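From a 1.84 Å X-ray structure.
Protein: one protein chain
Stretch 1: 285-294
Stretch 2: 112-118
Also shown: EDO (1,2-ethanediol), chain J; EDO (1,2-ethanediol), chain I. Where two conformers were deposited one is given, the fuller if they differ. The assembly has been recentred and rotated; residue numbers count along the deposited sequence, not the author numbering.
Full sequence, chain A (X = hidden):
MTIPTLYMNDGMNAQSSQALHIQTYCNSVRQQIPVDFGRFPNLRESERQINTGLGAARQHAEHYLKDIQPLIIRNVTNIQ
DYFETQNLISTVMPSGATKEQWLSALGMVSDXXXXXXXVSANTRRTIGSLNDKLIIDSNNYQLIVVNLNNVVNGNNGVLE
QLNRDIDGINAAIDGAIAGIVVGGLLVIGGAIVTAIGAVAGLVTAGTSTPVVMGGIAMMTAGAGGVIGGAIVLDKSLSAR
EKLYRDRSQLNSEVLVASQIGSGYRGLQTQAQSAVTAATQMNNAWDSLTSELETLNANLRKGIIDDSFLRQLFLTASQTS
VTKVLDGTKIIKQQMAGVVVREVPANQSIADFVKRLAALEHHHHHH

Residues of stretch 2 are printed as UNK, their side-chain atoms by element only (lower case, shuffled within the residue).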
# COMPACT_ATOMS: atom_id res chain seq x y z
N TRP A 285 3.71 16.90 -6.92
CA TRP A 285 4.62 17.94 -6.39
C TRP A 285 5.29 18.68 -7.54
O TRP A 285 5.45 19.89 -7.44
CB TRP A 285 5.66 17.33 -5.46
CG TRP A 285 5.16 16.96 -4.11
CD1 TRP A 285 5.02 15.71 -3.58
CD2 TRP A 285 4.85 17.89 -3.05
NE1 TRP A 285 4.60 15.79 -2.28
CE2 TRP A 285 4.48 17.10 -1.92
CE3 TRP A 285 4.78 19.28 -2.97
CZ2 TRP A 285 4.12 17.66 -0.70
CZ3 TRP A 285 4.45 19.83 -1.75
CH2 TRP A 285 4.07 19.03 -0.66
N ASP A 286 5.71 17.97 -8.61
CA ASP A 286 6.39 18.62 -9.75
C ASP A 286 5.45 19.70 -10.35
O ASP A 286 5.95 20.79 -10.71
CB ASP A 286 6.82 17.62 -10.83
CG ASP A 286 7.77 18.29 -11.81
OD1 ASP A 286 8.82 18.76 -11.36
OD2 ASP A 286 7.42 18.36 -12.99
N SER A 287 4.16 19.39 -10.48
CA SER A 287 3.20 20.33 -11.12
C SER A 287 3.06 21.56 -10.22
O SER A 287 2.98 22.65 -10.76
CB SER A 287 1.89 19.71 -11.46
OG SER A 287 1.12 19.46 -10.29
N LEU A 288 3.05 21.37 -8.90
CA LEU A 288 2.93 22.47 -7.93
C LEU A 288 4.21 23.32 -7.98
O LEU A 288 4.08 24.53 -8.13
CB LEU A 288 2.65 21.92 -6.53
CG LEU A 288 2.62 22.97 -5.42
CD1 LEU A 288 1.40 23.89 -5.67
CD2 LEU A 288 2.56 22.31 -4.05
N THR A 289 5.40 22.74 -7.87
CA THR A 289 6.66 23.54 -7.88
C THR A 289 6.82 24.29 -9.21
O THR A 289 7.21 25.47 -9.19
CB THR A 289 7.87 22.67 -7.54
OG1 THR A 289 7.88 21.64 -8.51
CG2 THR A 289 7.77 22.06 -6.18
N SER A 290 6.50 23.64 -10.31
CA SER A 290 6.54 24.25 -11.66
C SER A 290 5.62 25.48 -11.70
O SER A 290 6.06 26.54 -12.24
CB SER A 290 6.14 23.29 -12.73
OG SER A 290 7.19 22.39 -12.97
N GLU A 291 4.41 25.34 -11.16
CA GLU A 291 3.49 26.49 -11.12
C GLU A 291 4.13 27.61 -10.30
O GLU A 291 4.11 28.81 -10.76
CB GLU A 291 2.10 26.12 -10.62
CG GLU A 291 1.16 27.31 -10.75
CD GLU A 291 -0.31 27.20 -10.35
OE1 GLU A 291 -0.88 26.07 -10.34
OE2 GLU A 291 -0.91 28.27 -10.06
N LEU A 292 4.60 27.33 -9.10
CA LEU A 292 5.08 28.40 -8.19
C LEU A 292 6.30 29.07 -8.82
O LEU A 292 6.44 30.32 -8.66
CB LEU A 292 5.44 27.78 -6.84
CG LEU A 292 4.24 27.28 -6.06
CD1 LEU A 292 4.74 26.49 -4.86
CD2 LEU A 292 3.41 28.48 -5.58
N GLU A 293 7.20 28.30 -9.44
CA GLU A 293 8.39 28.86 -10.12
C GLU A 293 7.94 29.74 -11.29
O GLU A 293 8.52 30.81 -11.45
CB GLU A 293 9.34 27.76 -10.61
CG GLU A 293 10.11 27.13 -9.45
CD GLU A 293 10.81 25.80 -9.71
OE1 GLU A 293 10.81 25.37 -10.87
OE2 GLU A 293 11.32 25.19 -8.73
N THR A 294 6.94 29.32 -12.05
CA THR A 294 6.41 30.12 -13.18
C THR A 294 5.83 31.45 -12.68
O THR A 294 6.11 32.51 -13.33
CB THR A 294 5.44 29.31 -14.04
OG1 THR A 294 6.19 28.16 -14.40
CG2 THR A 294 5.06 30.03 -15.31
N UNK A 112 10.29 25.72 -0.51
CA UNK A 112 9.71 24.73 0.44
C UNK A 112 9.02 23.60 -0.38
O UNK A 112 9.25 22.41 -0.08
c UNK A 112 8.83 25.47 1.45
c UNK A 112 10.42 24.86 3.81
c UNK A 112 9.28 23.93 3.43
c UNK A 112 8.21 24.57 2.52
n UNK A 112 10.72 24.82 5.25
N UNK A 113 8.22 23.92 -1.37
CA UNK A 113 7.58 22.93 -2.25
C UNK A 113 8.66 22.04 -2.88
O UNK A 113 8.44 20.83 -3.00
c UNK A 113 6.72 23.57 -3.32
N UNK A 114 9.75 22.61 -3.37
CA UNK A 114 10.85 21.84 -3.99
C UNK A 114 11.47 20.86 -2.98
O UNK A 114 11.88 19.76 -3.39
c UNK A 114 12.76 24.23 -6.40
c UNK A 114 11.63 23.39 -5.85
c UNK A 114 11.95 22.75 -4.52
n UNK A 114 13.70 26.51 -6.58
c UNK A 114 12.52 25.70 -6.19
N UNK A 115 11.59 21.26 -1.72
CA UNK A 115 12.14 20.38 -0.67
C UNK A 115 11.15 19.22 -0.49
O UNK A 115 11.57 18.07 -0.37
o UNK A 115 12.24 20.90 4.11
c UNK A 115 12.76 21.37 3.06
o UNK A 115 13.24 22.55 3.02
c UNK A 115 12.42 21.23 0.56
c UNK A 115 12.78 20.48 1.80
N UNK A 116 9.85 19.48 -0.48
CA UNK A 116 8.82 18.42 -0.29
C UNK A 116 8.81 17.50 -1.52
O UNK A 116 8.64 16.30 -1.38
o UNK A 116 7.18 21.60 5.09
c UNK A 116 7.37 19.73 1.36
c UNK A 116 8.22 19.40 2.40
c UNK A 116 6.35 21.36 2.84
c UNK A 116 7.45 19.01 0.04
c UNK A 116 7.19 20.98 3.87
c UNK A 116 8.16 20.02 3.64
c UNK A 116 6.43 20.72 1.60
N UNK A 117 8.97 18.07 -2.69
CA UNK A 117 9.07 17.31 -3.95
C UNK A 117 10.26 16.35 -3.86
O UNK A 117 10.08 15.18 -4.23
n UNK A 117 9.75 17.77 -8.75
c UNK A 117 9.23 18.24 -5.15
c UNK A 117 9.36 18.35 -7.64
c UNK A 117 9.32 17.45 -6.44
o UNK A 117 9.00 19.54 -7.57
N UNK A 118 11.41 16.83 -3.40
CA UNK A 118 12.64 16.00 -3.28
C UNK A 118 12.39 14.89 -2.27
O UNK A 118 12.90 13.78 -2.50
o UNK A 118 16.29 14.38 -4.26
c UNK A 118 13.88 16.82 -2.92
c UNK A 118 15.18 16.02 -3.02
o UNK A 118 14.86 15.61 -5.39
c UNK A 118 15.47 15.29 -4.33
C1 EDO J . -5.20 27.03 -10.79
O1 EDO J . -5.80 25.99 -10.02
C2 EDO J . -3.76 26.78 -10.94
O2 EDO J . -3.23 26.17 -9.78
C1 EDO I . -1.54 28.52 -6.45
O1 EDO I . -2.49 28.16 -7.45
C2 EDO I . -0.61 27.42 -6.16
O2 EDO I . -1.28 26.28 -5.65

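Two helical segments of one chain pack nearly antiparallel, their axes 9.1 Å apart at closest approach and their directions 159° apart. Position 112 carries four carbons in a row ending in a nitrogen. Its CB sets out sideways and the chain's end leads away, so nothing on stretch 1 is touched. An unbranched tetramethylene amine is lysine, Lys112, a residue outside the contact.

Position 113 has a single side-chain carbon, CB, pointed toward stretch 1. The CB of 113 sits 3.4 Å from Thr289 CG2, 3.8 Å from Leu292 CD1 and 4.4 Å from Leu288 CD2. One carbon and nothing beyond it means alanine, Ala113. Its CA lies 5.7 Å from the CA of Thr289, so the small side chain accompanies a close backbone approach, and its methyl is met by three side chains of the other helix.

At 114 there are again four carbons in a row and a terminal nitrogen, leaving sideways along the border of the contact and reaching toward Glu293. This is a second lysine, Lys114. Its NZ stands 3.5 Å from Glu293 OE2, a salt bridge at long range; the carboxylate oxygen is crowded in the model, so that distance deserves modest weight. The backbone contributes too: Thr289 CG2 packs 3.5 Å from Lys114 N.

Position 115 shows three carbons, the third bearing two oxygens, and its CB points away from stretch 1. That carboxylate makes it glutamate, Glu115, with no part in the contact.

Position 116 has one carbon followed by a six-carbon ring bearing one oxygen. CB points toward stretch 1, 3.5 Å from Trp285 CH2, while the end of the side chain leads away. A hydroxylated six-membered ring is tyrosine, Tyr116. The clearest aromatic contact here uses its CB, which lies over the face of the Trp285 six-membered ring, 3.6 Å from the centroid, in a CH-pi contact. The two rings themselves meet obliquely, with planes at 58°.

Position 117 carries three carbons, the third holding one oxygen and one nitrogen. CB leaves sideways, 3.7 Å from Trp285 CB, and the end comes nearer to stretch 1. The terminal amide identifies glutamine, Gln117. With chi1 and chi2 both t, the extended chain brings its amide to two partners: Thr289 OG1 donates to Gln117 OE1 at 2.6 Å, and Gln117 NE2 donates to Asp286 OD1 at 2.9 Å.

Position 118 has three carbons ending in two oxygens, with CB pointing away and no contact with stretch 1. It is glutamate, Glu118.

The design rule is a compact division by position. The Ala113 methyl packs against Thr289 CG2, with Leu292 and Leu288 beside it, while Trp285 lies against the Tyr116 CB and the Gln117 backbone. Gln117 supplies the specific polar link, using both ends of its amide, and Thr289 serves twice, its CG2 against Ala113 and its OG1 to Gln117. Lys114 and Glu293 add a charged pair at the border.

Stretch 2 (112-118) KAKEYQE
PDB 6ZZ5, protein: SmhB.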